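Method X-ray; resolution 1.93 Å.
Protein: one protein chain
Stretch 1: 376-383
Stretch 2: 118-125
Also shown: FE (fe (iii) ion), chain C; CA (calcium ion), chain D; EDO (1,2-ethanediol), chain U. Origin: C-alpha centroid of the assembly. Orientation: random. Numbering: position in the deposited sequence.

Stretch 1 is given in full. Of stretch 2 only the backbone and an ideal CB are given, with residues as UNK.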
# COMPACT_ATOMS: atom_id res chain seq x y z
N VAL A 376 -6.28 -8.32 -9.07
CA VAL A 376 -5.53 -8.30 -7.81
C VAL A 376 -4.42 -7.29 -7.95
O VAL A 376 -3.66 -7.35 -8.89
CB VAL A 376 -4.94 -9.69 -7.48
CG1 VAL A 376 -4.19 -9.66 -6.13
CG2 VAL A 376 -6.07 -10.74 -7.44
N LEU A 377 -4.37 -6.35 -7.00
CA LEU A 377 -3.30 -5.39 -6.85
C LEU A 377 -2.42 -5.77 -5.67
O LEU A 377 -2.93 -6.12 -4.60
CB LEU A 377 -3.89 -3.99 -6.59
CG LEU A 377 -5.13 -3.55 -7.37
CD1 LEU A 377 -5.56 -2.15 -6.92
CD2 LEU A 377 -4.87 -3.61 -8.87
N THR A 378 -1.12 -5.63 -5.85
CA THR A 378 -0.11 -6.17 -4.96
C THR A 378 1.10 -5.24 -4.83
O THR A 378 1.43 -4.53 -5.76
CB THR A 378 0.41 -7.49 -5.54
OG1 THR A 378 -0.69 -8.36 -5.74
CG2 THR A 378 1.45 -8.11 -4.67
N GLY A 379 1.78 -5.27 -3.67
CA GLY A 379 3.07 -4.62 -3.53
C GLY A 379 4.10 -5.62 -3.03
O GLY A 379 4.25 -6.69 -3.59
N ASP A 380 4.85 -5.21 -2.00
CA ASP A 380 5.76 -6.07 -1.20
C ASP A 380 7.06 -6.48 -1.83
O ASP A 380 8.10 -6.47 -1.17
CB ASP A 380 5.02 -7.30 -0.61
CG ASP A 380 5.92 -8.12 0.35
OD1 ASP A 380 6.27 -7.61 1.46
OD2 ASP A 380 6.30 -9.24 -0.06
N VAL A 381 7.04 -6.79 -3.13
CA VAL A 381 8.18 -7.46 -3.76
C VAL A 381 9.18 -6.53 -4.42
O VAL A 381 10.20 -6.99 -4.92
CB VAL A 381 7.71 -8.61 -4.73
CG1 VAL A 381 6.74 -9.56 -3.99
CG2 VAL A 381 7.11 -8.05 -6.04
N HIS A 382 8.93 -5.23 -4.36
CA HIS A 382 9.92 -4.22 -4.77
C HIS A 382 10.31 -4.33 -6.26
O HIS A 382 11.43 -4.05 -6.65
CB HIS A 382 11.18 -4.26 -3.89
CG HIS A 382 10.92 -4.06 -2.41
ND1 HIS A 382 11.92 -4.23 -1.47
CD2 HIS A 382 9.81 -3.72 -1.71
CE1 HIS A 382 11.43 -4.00 -0.26
NE2 HIS A 382 10.16 -3.69 -0.37
N ALA A 383 9.36 -4.76 -7.07
CA ALA A 383 9.56 -4.88 -8.52
C ALA A 383 8.19 -5.07 -9.15
O ALA A 383 7.21 -5.46 -8.49
CB ALA A 383 10.52 -6.02 -8.89
N UNK A 118 -9.88 6.25 -12.94
CA UNK A 118 -8.42 6.21 -13.00
C UNK A 118 -7.87 6.33 -11.57
O UNK A 118 -8.32 7.19 -10.81
CB UNK A 118 -7.88 7.32 -13.90
N UNK A 119 -6.92 5.48 -11.23
CA UNK A 119 -6.33 5.51 -9.88
C UNK A 119 -4.90 5.07 -10.00
O UNK A 119 -4.49 4.60 -11.06
CB UNK A 119 -7.09 4.62 -8.90
N UNK A 120 -4.12 5.28 -8.94
CA UNK A 120 -2.76 4.80 -8.89
C UNK A 120 -2.65 3.95 -7.62
O UNK A 120 -3.45 4.14 -6.68
CB UNK A 120 -1.75 5.95 -8.90
N UNK A 121 -1.70 3.02 -7.61
CA UNK A 121 -1.36 2.32 -6.36
C UNK A 121 0.13 2.25 -6.15
O UNK A 121 0.93 2.20 -7.09
CB UNK A 121 -1.94 0.91 -6.36
N UNK A 122 0.49 2.29 -4.87
CA UNK A 122 1.87 2.41 -4.47
C UNK A 122 2.13 1.54 -3.24
O UNK A 122 1.21 1.20 -2.51
CB UNK A 122 2.22 3.87 -4.19
N UNK A 123 3.39 1.20 -3.04
CA UNK A 123 3.84 0.53 -1.81
C UNK A 123 5.31 0.78 -1.63
O UNK A 123 5.99 1.22 -2.56
CB UNK A 123 3.55 -0.97 -1.85
N UNK A 124 5.82 0.48 -0.44
CA UNK A 124 7.26 0.25 -0.22
C UNK A 124 8.16 1.48 -0.49
O UNK A 124 8.87 1.60 -1.51
CB UNK A 124 7.72 -0.90 -1.11
N UNK A 125 8.17 2.35 0.50
CA UNK A 125 8.85 3.64 0.39
C UNK A 125 9.96 3.85 1.42
O UNK A 125 10.00 4.89 2.07
CB UNK A 125 7.82 4.77 0.53
FE FE C . 8.79 -3.20 1.25
CA CA D . 6.30 -5.76 2.92
C1 EDO U . 17.05 -5.19 -1.42
O1 EDO U . 17.84 -4.11 -0.88
C2 EDO U . 15.58 -5.03 -1.05
O2 EDO U . 14.70 -5.10 -2.19

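Position 118 lies in a strand, its ideal CB more than 5.5 Å from any atom of stretch 1, so the visible atoms ask only for compatibility with extended backbone; a beta-branched residue is one of many that would do. It is Thr118, and it makes no contact here.

At position 119 CA-to-CB points toward stretch 1, but nothing there lies within 5.5 Å of the ideal CB. Only a long side chain could reach Leu377 CD1, and since this methyl is apolar, methionine or an aromatic would suit. The residue is Phe119, whose CE1 comes 3.7 Å from Leu377 CD1.

Position 120 is out of reach and could hold many residues; it is Ala120.

Position 121 again points toward stretch 1, its ideal CB 4.8 Å from Leu377 CD1. The strand axes approach to 8.4 Å, leaving room for side chains between them, and Leu377 offers a greasy surface. A large apolar residue is called for, and a flat one can lie against the leucine. Phe121, with chi1 in p, does so: Leu377 CB sits over one face of its ring, 4.1 Å from the centroid and 8° off the normal, a CH-pi contact. Phe121 CE2 packs 3.7 Å from Leu377 CD2, while Thr378 O meets the ring edge, 3.6 Å from Phe121 CE1.

Position 122 points away, leaving its choice to other surroundings; it is Ala122.

At position 123 the backbones draw together; CA-to-CB points toward stretch 1, the ideal CB 4.0 Å from Gly379 CA. A small residue fits here, and a small polar one could also serve Thr378 O and His382 N, perhaps through water. The deposited Ser123 places OG 3.4 Å from Gly379 CA, where a CB on residue 379 would clash with it. No direct hydrogen bond crosses; instead, water 1 is 2.9 Å from Ser123 OG and donates to Thr378 O at 3.1 Å, and water 2 is 3.1 Å from Ser123 OG and accepts from His382 N at 2.9 Å.

Position 124 has positive phi and psi (64/79), which glycine or asparagine tolerates readily, yet its ideal CB points toward stretch 1, 3.6 Å from His382 CD2, with the iron nearby. His382 NE2 binds FE at 2.2 Å, so a short ligand such as cysteine or aspartate is plausible. It is Cys124, with SG 2.5 Å from FE. Cys124 SG also lies at the edge of the imidazole, 3.3 Å from His382 CD2, and 3.7 Å from Asp380 N.

Position 125 points away, so stretch 1 imposes nothing; Gln125 hydrogen-bonds elsewhere in the structure.

Stretch 2, residues 118-125: TFAFASCQ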
# COMPACT_ATOMS: atom_id res chain seq x y z
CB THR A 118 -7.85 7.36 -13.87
OG1 THR A 118 -8.46 7.31 -15.17
CG2 THR A 118 -6.34 7.22 -14.04
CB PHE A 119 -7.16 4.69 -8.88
CG PHE A 119 -7.17 3.19 -9.11
CD1 PHE A 119 -6.16 2.40 -8.61
CD2 PHE A 119 -8.20 2.58 -9.81
CE1 PHE A 119 -6.16 1.01 -8.80
CE2 PHE A 119 -8.21 1.19 -9.99
CZ PHE A 119 -7.17 0.41 -9.47
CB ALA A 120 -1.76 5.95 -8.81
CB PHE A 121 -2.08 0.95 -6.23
CG PHE A 121 -1.63 -0.10 -7.18
CD1 PHE A 121 -0.62 -0.97 -6.84
CD2 PHE A 121 -2.31 -0.29 -8.39
CE1 PHE A 121 -0.24 -2.00 -7.67
CE2 PHE A 121 -1.94 -1.34 -9.25
CZ PHE A 121 -0.90 -2.18 -8.90
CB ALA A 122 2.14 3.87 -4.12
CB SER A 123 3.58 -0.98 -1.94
OG SER A 123 4.40 -1.53 -2.93
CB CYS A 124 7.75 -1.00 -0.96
SG CYS A 124 6.97 -2.59 -0.36
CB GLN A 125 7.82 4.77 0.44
CG GLN A 125 6.91 4.80 1.66
CD GLN A 125 5.64 5.53 1.40
OE1 GLN A 125 5.09 5.47 0.28
NE2 GLN A 125 5.12 6.20 2.43
O HOH W 1 2.48 -1.74 -5.05
O HOH W 2 6.70 -3.35 -4.07
O HOH W 3 4.91 -4.23 1.39
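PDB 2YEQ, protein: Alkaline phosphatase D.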